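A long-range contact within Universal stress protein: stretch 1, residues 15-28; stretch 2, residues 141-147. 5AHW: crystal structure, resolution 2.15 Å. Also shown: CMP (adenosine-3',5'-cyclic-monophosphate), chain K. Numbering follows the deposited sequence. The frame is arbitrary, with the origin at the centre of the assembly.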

# COMPACT_ATOMS: atom_id res chain seq x y z
N ASP B 15 13.73 5.97 -11.87
CA ASP B 15 14.39 5.11 -10.84
C ASP B 15 13.49 4.95 -9.64
O ASP B 15 13.33 3.85 -9.16
CB ASP B 15 15.76 5.68 -10.41
CG ASP B 15 16.73 5.83 -11.59
OD1 ASP B 15 16.54 5.08 -12.58
OD2 ASP B 15 17.69 6.65 -11.53
N SER B 16 12.84 6.03 -9.21
CA SER B 16 11.87 5.96 -8.11
C SER B 16 10.83 4.91 -8.44
O SER B 16 10.58 3.94 -7.70
CB SER B 16 11.21 7.36 -7.88
OG SER B 16 10.72 7.96 -9.06
N SER B 17 10.27 5.01 -9.65
CA SER B 17 9.21 4.07 -9.99
C SER B 17 9.70 2.60 -10.06
O SER B 17 8.94 1.66 -9.80
CB SER B 17 8.51 4.49 -11.28
OG SER B 17 9.23 4.15 -12.43
N LEU B 18 10.94 2.41 -10.48
CA LEU B 18 11.44 1.07 -10.59
C LEU B 18 11.60 0.42 -9.23
O LEU B 18 11.55 -0.81 -9.12
CB LEU B 18 12.76 1.07 -11.36
CG LEU B 18 12.56 1.42 -12.84
CD1 LEU B 18 13.92 1.61 -13.47
CD2 LEU B 18 11.79 0.36 -13.58
N ARG B 19 11.74 1.24 -8.19
CA ARG B 19 11.71 0.76 -6.83
C ARG B 19 10.31 0.28 -6.48
O ARG B 19 10.19 -0.67 -5.69
CB ARG B 19 12.21 1.79 -5.79
CG ARG B 19 13.70 2.08 -5.91
CD ARG B 19 14.30 3.02 -4.84
NE ARG B 19 14.01 4.45 -5.10
CZ ARG B 19 14.86 5.38 -5.57
NH1 ARG B 19 16.14 5.09 -5.87
NH2 ARG B 19 14.42 6.63 -5.74
N ALA B 20 9.29 0.95 -6.99
CA ALA B 20 7.93 0.50 -6.83
C ALA B 20 7.72 -0.85 -7.51
O ALA B 20 7.03 -1.69 -6.98
CB ALA B 20 6.93 1.50 -7.41
N VAL B 21 8.30 -1.03 -8.70
CA VAL B 21 8.29 -2.32 -9.36
C VAL B 21 9.03 -3.46 -8.55
O VAL B 21 8.49 -4.58 -8.41
CB VAL B 21 8.90 -2.19 -10.77
CG1 VAL B 21 9.00 -3.53 -11.47
CG2 VAL B 21 8.03 -1.30 -11.63
N ASP B 22 10.24 -3.17 -8.04
CA ASP B 22 10.93 -4.12 -7.17
C ASP B 22 9.94 -4.61 -6.12
O ASP B 22 9.77 -5.83 -6.00
CB ASP B 22 12.10 -3.52 -6.42
CG ASP B 22 13.20 -3.18 -7.30
OD1 ASP B 22 13.20 -3.66 -8.44
OD2 ASP B 22 14.07 -2.36 -6.90
N ARG B 23 9.27 -3.69 -5.41
CA ARG B 23 8.38 -4.07 -4.34
C ARG B 23 7.16 -4.83 -4.84
O ARG B 23 6.77 -5.85 -4.26
CB ARG B 23 7.97 -2.89 -3.51
CG ARG B 23 7.54 -3.24 -2.12
CD ARG B 23 8.74 -3.70 -1.26
NE ARG B 23 9.40 -2.53 -0.61
CZ ARG B 23 10.34 -2.64 0.32
NH1 ARG B 23 10.81 -3.85 0.67
NH2 ARG B 23 10.85 -1.55 0.90
N ALA B 24 6.54 -4.38 -5.93
CA ALA B 24 5.41 -5.13 -6.43
C ALA B 24 5.86 -6.51 -6.83
O ALA B 24 5.12 -7.41 -6.66
CB ALA B 24 4.76 -4.44 -7.60
N GLY B 25 7.05 -6.65 -7.38
CA GLY B 25 7.58 -7.95 -7.77
C GLY B 25 7.79 -8.93 -6.62
O GLY B 25 7.52 -10.14 -6.76
N GLN B 26 8.25 -8.39 -5.50
CA GLN B 26 8.40 -9.16 -4.26
C GLN B 26 7.04 -9.58 -3.76
O GLN B 26 6.84 -10.73 -3.42
CB GLN B 26 9.18 -8.33 -3.20
CG GLN B 26 10.58 -7.97 -3.72
CD GLN B 26 11.51 -7.10 -2.82
OE1 GLN B 26 11.19 -5.96 -2.40
NE2 GLN B 26 12.71 -7.63 -2.60
N ILE B 27 6.08 -8.67 -3.74
CA ILE B 27 4.76 -9.01 -3.19
C ILE B 27 4.07 -10.03 -4.06
O ILE B 27 3.47 -10.99 -3.56
CB ILE B 27 3.89 -7.78 -2.99
CG1 ILE B 27 4.42 -7.07 -1.79
CG2 ILE B 27 2.44 -8.13 -2.72
CD1 ILE B 27 3.89 -5.67 -1.72
N ALA B 28 4.20 -9.87 -5.36
CA ALA B 28 3.64 -10.87 -6.25
C ALA B 28 4.29 -12.25 -6.02
O ALA B 28 3.58 -13.26 -5.96
CB ALA B 28 3.83 -10.47 -7.68
N VAL B 141 -4.39 -0.23 -2.25
CA VAL B 141 -3.32 0.51 -2.88
C VAL B 141 -2.08 0.50 -2.00
O VAL B 141 -2.15 0.90 -0.85
CB VAL B 141 -3.75 1.95 -3.12
CG1 VAL B 141 -2.60 2.77 -3.62
CG2 VAL B 141 -4.81 1.94 -4.22
N LEU B 142 -0.95 0.10 -2.57
CA LEU B 142 0.32 0.17 -1.88
C LEU B 142 1.05 1.40 -2.44
O LEU B 142 1.33 1.50 -3.63
CB LEU B 142 1.16 -1.07 -2.14
CG LEU B 142 2.51 -1.15 -1.47
CD1 LEU B 142 2.34 -1.24 0.06
CD2 LEU B 142 3.32 -2.38 -1.93
N ILE B 143 1.42 2.28 -1.54
CA ILE B 143 2.26 3.40 -1.84
C ILE B 143 3.61 3.11 -1.34
O ILE B 143 3.81 3.10 -0.17
CB ILE B 143 1.64 4.69 -1.24
CG1 ILE B 143 0.29 4.98 -1.95
CG2 ILE B 143 2.59 5.90 -1.44
CD1 ILE B 143 -0.43 6.18 -1.40
N VAL B 144 4.52 2.80 -2.25
CA VAL B 144 5.90 2.46 -1.93
C VAL B 144 6.67 3.73 -1.64
O VAL B 144 6.52 4.71 -2.40
CB VAL B 144 6.53 1.73 -3.11
CG1 VAL B 144 8.01 1.40 -2.83
CG2 VAL B 144 5.72 0.46 -3.41
N HIS B 145 7.45 3.78 -0.54
CA HIS B 145 8.20 4.99 -0.21
C HIS B 145 9.44 5.08 -1.10
O HIS B 145 10.47 4.54 -0.78
CB HIS B 145 8.64 4.99 1.25
CG HIS B 145 8.91 6.35 1.80
ND1 HIS B 145 10.17 6.78 2.20
CD2 HIS B 145 8.07 7.39 2.03
CE1 HIS B 145 10.09 8.02 2.63
NE2 HIS B 145 8.82 8.42 2.54
N THR B 146 9.37 5.76 -2.22
CA THR B 146 10.43 5.70 -3.19
C THR B 146 11.17 7.01 -3.24
O THR B 146 12.19 7.12 -3.89
CB THR B 146 9.83 5.46 -4.60
OG1 THR B 146 8.87 6.49 -4.91
CG2 THR B 146 9.19 4.08 -4.66
N SER B 147 10.64 8.00 -2.56
CA SER B 147 11.29 9.34 -2.50
C SER B 147 10.94 10.09 -1.21
O SER B 147 10.13 9.71 -0.34
CB SER B 147 10.84 10.16 -3.65
OG SER B 147 9.45 10.42 -3.49
OXT SER B 147 11.50 11.13 -0.98
P CMP K . 7.29 7.01 -8.46
O1P CMP K . 8.18 6.33 -7.42
O2P CMP K . 8.11 7.66 -9.47
O5' CMP K . 6.18 7.95 -7.85
C5' CMP K . 4.95 8.34 -8.51
C4' CMP K . 4.40 7.10 -9.15
O4' CMP K . 3.29 7.34 -10.01
C3' CMP K . 5.36 6.39 -10.02
O3' CMP K . 6.40 5.87 -9.21
C2' CMP K . 4.46 5.38 -10.75
O2' CMP K . 4.10 4.25 -9.96
C1' CMP K . 3.22 6.27 -10.96
N9 CMP K . 3.32 6.82 -12.34
C8 CMP K . 3.74 8.05 -12.70
N7 CMP K . 3.77 8.17 -14.03
C5 CMP K . 3.35 7.04 -14.54
C6 CMP K . 3.09 6.50 -15.89
N6 CMP K . 3.31 7.26 -16.95
N1 CMP K . 2.64 5.24 -16.01
C2 CMP K . 2.41 4.45 -14.95
N3 CMP K . 2.64 4.87 -13.68
C4 CMP K . 3.09 6.12 -13.43

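Residues 15-28 form a helix that packs across the strand beginning before Val 141, the two axes approaching to 8.9 Å with their N-to-C directions 130° apart. The chains therefore run in broadly opposing senses: the start of the helix meets the end of stretch 2, where the CA atoms of Ser 16 and Thr 146 lie 5.1 Å apart, and one turn later the CA atoms of Ala 20 and Val 144 are 5.7 Å apart. So close a backbone approach leaves little room between them, and small residues, Ser 16 and Ala 20, occupy the helix side.

The side chains follow the two periodicities. On the helix, contacts fall at Ser 16, Arg 19, Ala 20, Arg 23 and Ile 27; on the other stretch, Leu 142, Val 144 and Thr 146 point toward the helix, in alternation with residues that make no contact. Val 144 sets CG2 against Ala 20, 4.3 Å from its CB, and 4.0 Å from CB of Arg 23, whose aliphatic base serves as apolar surface. Farther along, Ile 27 CD1 meets Leu 142 CD2 at 3.3 Å, a tight methyl contact.

Thr 146 is the most covered residue here. Thr 146 CG2 packs 3.3 Å from Ser 16 O and 4.0 Å from Arg 19 CB. The arginine then reaches back with its guanidinium, and Arg 19 NH2 donates a hydrogen bond to Thr 146 O at 2.9 Å, the acceptor lying at the edge of the group near its plane. CG2 of Thr 146 faces the helix backbone, while its OG1, 3.9 Å from Ser 16 CB, also lies 2.6 Å from O1P of the cyclic AMP, and Ser 16 OG donates to O2P of the same ligand at 2.7 Å. The phosphate thus draws on both stretches where their backbones come close.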